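PDB 7JZK: LAIR1 ecotodomain from MGD21 antibody from Homo sapiens, which serves as the immunoglobulin-fold antigen-binding insert of antibody MGD21, engaging the V2 domain of a Plasmodium falciparum RIFIN. Local coordinates for the interface of chains A and B. Sequence-based numbering; all coordinates share one arbitrary frame. Chains: chain A, LAIR1 ecotodomain from MGD21 antibody; chain B, Rifin.

Contact 1: the interface of chains A and B. Residues chain A 36, 38, 42-43; chain B 98-99.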
# COMPACT_ATOMS: atom_id res chain seq x y z
N ARG A 36 -3.91 -11.89 0.09
CA ARG A 36 -3.49 -10.68 -0.61
C ARG A 36 -3.66 -10.89 -2.10
O ARG A 36 -3.10 -11.84 -2.68
CB ARG A 36 -2.03 -10.36 -0.29
CG ARG A 36 -1.33 -9.41 -1.25
CD ARG A 36 0.02 -8.97 -0.67
NE ARG A 36 -0.10 -8.39 0.66
CZ ARG A 36 0.93 -7.94 1.39
NH1 ARG A 36 2.17 -8.02 0.91
NH2 ARG A 36 0.72 -7.42 2.59
N GLU A 38 -2.83 -9.48 -5.64
CA GLU A 38 -1.79 -8.64 -6.24
C GLU A 38 -2.10 -8.37 -7.70
O GLU A 38 -2.77 -9.17 -8.32
CB GLU A 38 -0.45 -9.36 -6.15
CG GLU A 38 0.22 -9.34 -4.79
CD GLU A 38 1.58 -10.01 -4.86
OE1 GLU A 38 2.20 -10.20 -3.82
OE2 GLU A 38 2.01 -10.33 -5.97
N ASN A 42 4.03 -6.42 -7.61
CA ASN A 42 3.99 -6.90 -6.21
C ASN A 42 3.53 -5.80 -5.27
O ASN A 42 2.92 -6.13 -4.26
CB ASN A 42 5.44 -7.20 -5.79
CG ASN A 42 5.72 -8.64 -5.44
OD1 ASN A 42 4.81 -9.46 -5.39
ND2 ASN A 42 6.98 -8.95 -5.20
N TYR A 43 3.89 -4.56 -5.57
CA TYR A 43 3.57 -3.42 -4.69
C TYR A 43 2.15 -2.90 -4.84
O TYR A 43 1.77 -2.04 -4.08
CB TYR A 43 4.65 -2.35 -4.86
CG TYR A 43 4.99 -1.96 -6.28
CD1 TYR A 43 6.08 -2.51 -6.92
CD2 TYR A 43 4.24 -1.02 -6.96
CE1 TYR A 43 6.41 -2.15 -8.21
CE2 TYR A 43 4.56 -0.64 -8.25
CZ TYR A 43 5.65 -1.21 -8.88
OH TYR A 43 5.97 -0.86 -10.15
N VAL B 98 6.55 -6.05 0.34
CA VAL B 98 5.89 -6.92 -0.62
C VAL B 98 6.03 -8.35 -0.13
O VAL B 98 7.00 -8.71 0.55
CB VAL B 98 6.49 -6.72 -2.02
CG1 VAL B 98 6.33 -5.28 -2.46
CG2 VAL B 98 7.96 -7.06 -2.01
N ALA B 99 5.04 -9.17 -0.45
CA ALA B 99 5.05 -10.54 0.06
C ALA B 99 6.19 -11.31 -0.58
O ALA B 99 6.39 -11.24 -1.79
CB ALA B 99 3.71 -11.22 -0.23
O HOH W 1 2.97 -8.35 -1.99

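Contact 2: the interface of chains A and B. Residues chain A 41, 43-44; chain B 83, 86, 89.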
# COMPACT_ATOMS: atom_id res chain seq x y z
N ARG A 41 2.09 -5.98 -10.61
CA ARG A 41 3.23 -5.61 -9.75
C ARG A 41 2.98 -5.96 -8.29
O ARG A 41 1.86 -5.77 -7.82
CB ARG A 41 3.74 -4.22 -10.10
CG ARG A 41 4.63 -4.20 -11.33
CD ARG A 41 4.49 -2.94 -12.15
NE ARG A 41 3.10 -2.60 -12.42
CZ ARG A 41 2.72 -1.58 -13.18
NH1 ARG A 41 1.44 -1.33 -13.37
NH2 ARG A 41 3.63 -0.79 -13.73
N TYR A 43 3.89 -4.56 -5.57
CA TYR A 43 3.57 -3.42 -4.69
C TYR A 43 2.15 -2.90 -4.84
O TYR A 43 1.77 -2.04 -4.08
CB TYR A 43 4.65 -2.35 -4.86
CG TYR A 43 4.99 -1.96 -6.28
CD1 TYR A 43 6.08 -2.51 -6.92
CD2 TYR A 43 4.24 -1.02 -6.96
CE1 TYR A 43 6.41 -2.15 -8.21
CE2 TYR A 43 4.56 -0.64 -8.25
CZ TYR A 43 5.65 -1.21 -8.88
OH TYR A 43 5.97 -0.86 -10.15
N LEU A 44 1.42 -3.37 -5.84
CA LEU A 44 0.01 -2.98 -5.99
C LEU A 44 -0.83 -4.15 -5.48
O LEU A 44 -0.88 -5.18 -6.15
CB LEU A 44 -0.24 -2.65 -7.46
CG LEU A 44 0.73 -1.65 -8.08
CD1 LEU A 44 0.55 -1.59 -9.58
CD2 LEU A 44 0.55 -0.28 -7.46
N ILE B 83 -2.86 3.16 -11.41
CA ILE B 83 -2.21 3.93 -10.36
C ILE B 83 -1.28 4.91 -11.04
O ILE B 83 -0.35 4.51 -11.74
CB ILE B 83 -1.44 3.05 -9.36
CG1 ILE B 83 -2.39 2.28 -8.43
CG2 ILE B 83 -0.48 3.88 -8.50
CD1 ILE B 83 -2.92 1.00 -9.00
N GLN B 86 3.24 5.22 -9.49
CA GLN B 86 3.89 3.93 -9.20
C GLN B 86 5.07 4.06 -8.23
O GLN B 86 5.26 3.15 -7.45
CB GLN B 86 4.25 3.27 -10.53
CG GLN B 86 3.04 3.04 -11.42
CD GLN B 86 2.53 1.63 -11.31
OE1 GLN B 86 3.27 0.71 -11.01
NE2 GLN B 86 1.24 1.46 -11.55
N CYS B 89 4.14 3.60 -4.59
CA CYS B 89 3.85 2.21 -4.26
C CYS B 89 5.12 1.37 -4.28
O CYS B 89 5.29 0.49 -3.43
CB CYS B 89 2.81 1.68 -5.25
SG CYS B 89 1.38 2.80 -5.35

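Contact 1: the interface of chains A and B
Strand 34-38 of chain A and the loop that follows it, with A:Asn42 and A:Tyr43, meet a non-helical stretch of the RIFIN, B:Val98 and B:Ala99, which comes after helix 86-94. The patch has a van der Waals part, in which B:Val98 packs on A:Asn42, and a water-mediated part. In the first, A:Asn42 and B:Val98 cross at nearly a right angle, and they bury similar areas, 42 and 44 Å². The CB methylene of A:Asn42 lies 3.9 Å from CB of B:Val98, while its amide nitrogen ND2 sits 3.8 Å from methyl CG2. CG1, the other methyl, packs against CB and backbone O of A:Asn42 and comes to 4.0 Å from CA of A:Tyr43. B:Val98 holds CG1 beside its own backbone N (chi1 -59°), which turns CG2 to the A:Asn42 amide and CG1 to the loop backbone.

The polar part is built round water 1. The backbone N-H of B:Ala99 points almost straight at it, 2.7 Å from N to the water oxygen with 178° at the hydrogen. Three groups of chain A surround the same water: guanidinium NH1 of A:Arg36 at 3.0 Å from the water oxygen, carboxylate OE1 of A:Glu38 at 2.7 Å from it, and the more distant backbone O of A:Asn42. A:Arg36 reaches it through a chain bent at chi3 (-55°), whereas A:Glu38 runs extended beyond CG. Basic and acidic groups sharing one water would probably help orient it. The site probably contributes to recognition of the parasite protein by joining a main-chain N-H of the RIFIN to the LAIR1 insert through water, while the insert's loop packs against a valine.

Contact 2: the interface of chains A and B
OE1 of B:Gln86 lies over the guanidinium face of A:Arg41, 3.1 Å above the plane and over its centre, with the amide tilted 29° from it. Because the N-H groups of NH2 point away from OE1, this is a contact over the face and not a hydrogen bond, though the positive charge beside the carbonyl oxygen would probably still be favourable.

That oxygen accepts a hydrogen bond from another direction. The phenol OH of A:Tyr43 donates to OE1 of B:Gln86 at 3.2 Å, in the carbonyl plane and with a C=O...donor angle of 160°. Ring and amide planes are steeply turned against each other. A bend at chi2 (-97°) carries the B:Gln86 amide away from the start of helix 86-94 to meet both groups. On its own chain, NE2 makes a weak hydrogen bond to the backbone O of B:Ile83, which may help set the amide's rotation.

On the CB side of the ring, CD2 of A:Tyr43 meets CB of B:Cys89 at 3.5 Å, while CB of A:Arg41 covers one ring face near the rim. A:Leu44 splits its methyls: CD1 approaches NE2 of B:Gln86 at 3.7 Å, and CD2 dips between B:Ile83 and B:Cys89. In that position CD2 lies 4.0 Å from CD1 of B:Ile83 and 3.8 Å from SG of B:Cys89, a sulfur engaged in the disulfide with B:Cys76.

Contact 1 and contact 2 lie about 9 Å apart, measured between the centres of their C-alpha atoms, and A:Tyr43 belongs to both. The loop between strands 34-38 and 45-48 of chain A supplies residues to each, so one short run of sequence contributes to both patches. On the RIFIN, contact 2 uses the first turn of helix 86-94, B:Gln86 and B:Cys89, with B:Ile83 just ahead of it, whereas contact 1 uses the segment beyond that helix. The two probably form neighbouring parts of one recognition surface between the antibody insert and the V2 domain.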